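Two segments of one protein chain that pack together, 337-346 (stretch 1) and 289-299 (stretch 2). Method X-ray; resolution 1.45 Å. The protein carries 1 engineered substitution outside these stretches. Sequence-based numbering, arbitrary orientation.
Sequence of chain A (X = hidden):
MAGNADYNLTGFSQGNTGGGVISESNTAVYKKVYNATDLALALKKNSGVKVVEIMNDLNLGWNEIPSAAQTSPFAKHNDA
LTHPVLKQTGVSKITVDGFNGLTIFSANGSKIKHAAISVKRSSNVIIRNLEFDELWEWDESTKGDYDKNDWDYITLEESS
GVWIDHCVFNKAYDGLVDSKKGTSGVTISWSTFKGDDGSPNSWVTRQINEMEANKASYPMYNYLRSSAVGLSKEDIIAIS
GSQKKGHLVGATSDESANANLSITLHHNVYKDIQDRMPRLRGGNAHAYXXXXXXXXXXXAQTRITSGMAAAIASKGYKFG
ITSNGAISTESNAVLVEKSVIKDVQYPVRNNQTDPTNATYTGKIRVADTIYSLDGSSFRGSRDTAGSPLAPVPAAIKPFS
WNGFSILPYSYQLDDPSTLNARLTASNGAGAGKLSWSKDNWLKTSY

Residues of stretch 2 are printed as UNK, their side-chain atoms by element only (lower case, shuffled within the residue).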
# COMPACT_ATOMS: atom_id res chain seq x y z
N GLU A 337 5.62 -18.17 16.21
CA GLU A 337 4.72 -18.97 17.03
C GLU A 337 4.30 -20.28 16.40
O GLU A 337 4.22 -20.40 15.17
CB GLU A 337 3.50 -18.18 17.50
CG GLU A 337 2.59 -17.74 16.43
CD GLU A 337 1.51 -16.76 16.91
OE1 GLU A 337 1.09 -16.78 18.10
OE2 GLU A 337 1.12 -15.91 16.08
N LYS A 338 3.99 -21.25 17.25
CA LYS A 338 3.42 -22.51 16.83
C LYS A 338 4.26 -23.12 15.72
O LYS A 338 3.75 -23.58 14.71
CB LYS A 338 1.96 -22.29 16.39
CG LYS A 338 1.04 -21.71 17.46
CD LYS A 338 0.53 -22.77 18.44
CE LYS A 338 -0.40 -22.14 19.48
NZ LYS A 338 -0.80 -23.15 20.52
N SER A 339 5.56 -23.10 15.93
CA SER A 339 6.48 -23.60 14.92
C SER A 339 7.26 -24.81 15.43
O SER A 339 7.07 -25.24 16.58
CB SER A 339 7.39 -22.46 14.49
OG SER A 339 6.61 -21.48 13.79
N VAL A 340 8.09 -25.38 14.55
CA VAL A 340 8.96 -26.50 14.87
C VAL A 340 10.39 -26.14 14.46
O VAL A 340 10.63 -25.73 13.32
CB VAL A 340 8.52 -27.75 14.08
CG1 VAL A 340 9.48 -28.90 14.34
CG2 VAL A 340 7.07 -28.12 14.44
N ILE A 341 11.33 -26.27 15.40
CA ILE A 341 12.73 -25.94 15.16
C ILE A 341 13.57 -27.14 15.56
O ILE A 341 13.47 -27.61 16.71
CB ILE A 341 13.15 -24.69 15.96
CG1 ILE A 341 12.29 -23.50 15.51
CG2 ILE A 341 14.62 -24.36 15.77
CD1 ILE A 341 12.57 -22.21 16.27
N LYS A 342 14.37 -27.63 14.64
CA LYS A 342 15.19 -28.80 14.86
C LYS A 342 16.62 -28.56 14.46
O LYS A 342 16.90 -28.19 13.30
CB LYS A 342 14.62 -30.01 14.11
CG LYS A 342 15.38 -31.30 14.42
CD LYS A 342 14.71 -32.51 13.80
CE LYS A 342 15.42 -33.77 14.26
NZ LYS A 342 16.79 -33.85 13.70
N ASP A 343 17.52 -28.80 15.42
CA ASP A 343 18.96 -28.81 15.19
C ASP A 343 19.50 -27.45 14.74
O ASP A 343 20.48 -27.36 14.01
CB ASP A 343 19.35 -29.96 14.27
CG ASP A 343 19.37 -31.30 15.00
OD1 ASP A 343 19.38 -31.28 16.25
OD2 ASP A 343 19.40 -32.36 14.33
N VAL A 344 18.87 -26.41 15.26
CA VAL A 344 19.36 -25.04 15.13
C VAL A 344 19.90 -24.63 16.49
O VAL A 344 19.16 -24.60 17.48
CB VAL A 344 18.23 -24.08 14.70
CG1 VAL A 344 18.73 -22.64 14.72
CG2 VAL A 344 17.69 -24.46 13.29
N GLN A 345 21.19 -24.34 16.56
CA GLN A 345 21.83 -24.09 17.86
C GLN A 345 21.41 -22.76 18.50
O GLN A 345 21.29 -22.66 19.73
CB GLN A 345 23.35 -24.16 17.71
CG GLN A 345 24.07 -24.05 19.10
CD GLN A 345 25.53 -24.44 19.03
OE1 GLN A 345 26.00 -25.00 18.04
NE2 GLN A 345 26.26 -24.16 20.10
N TYR A 346 21.22 -21.73 17.67
CA TYR A 346 20.91 -20.39 18.16
C TYR A 346 19.62 -19.94 17.50
O TYR A 346 19.63 -19.10 16.60
CB TYR A 346 22.04 -19.40 17.86
CG TYR A 346 23.38 -19.82 18.45
CD1 TYR A 346 23.63 -19.65 19.80
CD2 TYR A 346 24.37 -20.39 17.65
CE1 TYR A 346 24.85 -20.05 20.35
CE2 TYR A 346 25.59 -20.77 18.18
CZ TYR A 346 25.82 -20.59 19.53
OH TYR A 346 27.04 -20.97 20.05
N UNK A 289 3.56 -21.23 12.31
CA UNK A 289 3.48 -22.54 11.67
C UNK A 289 4.55 -22.71 10.61
O UNK A 289 4.26 -23.16 9.50
n UNK A 289 1.26 -23.39 13.28
c UNK A 289 2.10 -22.78 11.04
c UNK A 289 0.96 -22.94 12.06
o UNK A 289 -0.20 -22.69 11.72
N UNK A 290 5.79 -22.35 10.96
CA UNK A 290 6.92 -22.65 10.07
C UNK A 290 7.77 -23.74 10.68
O UNK A 290 7.64 -24.03 11.88
c UNK A 290 7.80 -21.40 9.71
c UNK A 290 9.68 -19.88 10.55
c UNK A 290 6.91 -20.34 9.00
c UNK A 290 8.52 -20.82 10.94
N UNK A 291 8.62 -24.36 9.86
CA UNK A 291 9.57 -25.38 10.30
C UNK A 291 10.97 -24.92 9.93
O UNK A 291 11.21 -24.56 8.77
c UNK A 291 10.36 -27.76 10.01
c UNK A 291 7.53 -28.49 9.31
c UNK A 291 9.30 -26.72 9.62
c UNK A 291 7.91 -27.22 10.01
N UNK A 292 11.89 -24.90 10.91
CA UNK A 292 13.30 -24.70 10.61
C UNK A 292 13.95 -26.02 10.97
O UNK A 292 14.10 -26.32 12.16
c UNK A 292 13.20 -22.25 11.48
s UNK A 292 14.06 -21.17 12.67
c UNK A 292 12.83 -19.90 12.93
c UNK A 292 13.93 -23.61 11.49
N UNK A 293 14.30 -26.83 9.98
CA UNK A 293 14.86 -28.16 10.20
C UNK A 293 16.24 -28.19 9.59
O UNK A 293 16.38 -28.35 8.36
c UNK A 293 13.97 -29.22 9.58
o UNK A 293 13.60 -31.53 9.75
c UNK A 293 14.43 -30.61 9.87
o UNK A 293 15.60 -30.81 10.22
N UNK A 294 17.26 -28.08 10.44
CA UNK A 294 18.66 -28.01 10.00
C UNK A 294 19.39 -29.32 10.32
O UNK A 294 20.60 -29.33 10.50
c UNK A 294 19.39 -26.81 10.68
N UNK A 295 18.65 -30.43 10.34
CA UNK A 295 19.23 -31.76 10.67
C UNK A 295 20.48 -32.09 9.87
O UNK A 295 21.51 -32.50 10.44
c UNK A 295 18.82 -34.28 10.66
c UNK A 295 18.19 -32.87 10.43
o UNK A 295 17.08 -32.70 11.33
N UNK A 296 20.41 -31.93 8.56
CA UNK A 296 21.54 -32.30 7.72
C UNK A 296 22.71 -31.34 7.86
O UNK A 296 23.88 -31.74 7.82
c UNK A 296 21.11 -32.41 6.27
o UNK A 296 19.89 -34.42 6.51
o UNK A 296 18.84 -32.72 5.60
c UNK A 296 19.86 -33.24 6.11
N UNK A 297 22.43 -30.07 8.06
CA UNK A 297 23.51 -29.13 8.33
C UNK A 297 24.24 -29.47 9.63
O UNK A 297 25.48 -29.41 9.70
c UNK A 297 22.98 -27.71 8.36
N UNK A 298 23.47 -29.83 10.65
CA UNK A 298 24.03 -30.18 11.97
C UNK A 298 24.93 -31.42 11.81
O UNK A 298 26.05 -31.47 12.36
n UNK A 298 25.03 -27.46 16.47
n UNK A 298 24.08 -29.55 16.44
c UNK A 298 23.83 -29.46 15.00
c UNK A 298 22.88 -30.45 12.96
n UNK A 298 24.87 -28.66 18.42
c UNK A 298 23.33 -30.70 14.41
c UNK A 298 24.65 -28.55 17.11
N UNK A 299 24.48 -32.39 11.03
CA UNK A 299 25.32 -33.56 10.72
C UNK A 299 26.61 -33.17 10.01
O UNK A 299 27.71 -33.66 10.34
c UNK A 299 24.55 -34.60 9.92

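Position 289 carries two side-chain carbons, the second bearing one O and one N, an amide. The nitrogen lies 2.9 Å from Lys-338 O and donates to it (angle 154°), while the backbone N donates to Glu-337 O at 3.1 Å. This is Asn-289; its CB points away overall, yet its ND2 returns to stretch 1.

Position 290 has four carbons forked at the first, one arm two carbons long, the pattern of isoleucine. Its backbone does the bonding: N to Ser-339 OG, 3.1 Å, and O from Val-340 N, 3.0 Å. For Ile-290, the side chain meets Ser-339 at CG1 to OG, 3.5 Å.

Position 291 repeats that fork, and one of its carbons stands 4.1 Å from Val-340 CB, on the same face of the sheet. It is Ile-291, and the carbon is CG1; its CA also makes a CA-H...O contact with Val-340 O at 3.2 Å.

Position 292 is unbranched: two carbons, a sulfur and a last carbon, hence Met-292. Its SD lies 4.0 Å from Ile-341 CD1, both side chains being on the face opposite that of Val-340. With chi1 m and the next two angles t, the chain is extended.

Position 293 shows two carbons, the second carrying two oxygens, so it is Asp-293. OD1 accepts from the N of position 295 at 3.1 Å and stands 4.1 Å from Lys-342 CD.

Position 294 has a single carbon, 3.9 Å from Val-344 CG2: Ala-294, at the N-cap position of a helix. Its N donates to Lys-342 O at 2.9 Å (171°).

Position 295 has one carbon bearing an oxygen and a carbon, which defines Thr-295. OG1 receives Lys-342 NZ at 2.7 Å and donates to Asp-293 OD1 at 2.6 Å.

Position 296 has two carbons and two terminal oxygens, Asp-296, and position 297 one carbon, Ala-297; neither touches stretch 1.

Position 298 has three carbons, a nitrogen, then a carbon with two more nitrogens, a guanidinium: Arg-298. NH1 donates to Gln-345 OE1 at 3.1 Å (170°), near the guanidinium plane, and CB packs 3.8 Å from Asp-343 CB.

Position 299, one carbon, is Ala-299, without contact.

The contact is a parallel strand pairing, the axes 7° apart and 4.7 Å at closest approach. Met-292 N to Val-340 O and Lys-342 N to Met-292 O, both 2.8 Å, lie at its center. Beyond it, Lys-342 NZ also bridges to Asp-343 OD2 (3.1 Å), linking the strand to the helix start through Thr-295. Together the stretches bury 772 Å².

Stretch 2 289-299: NIIMDATDARA
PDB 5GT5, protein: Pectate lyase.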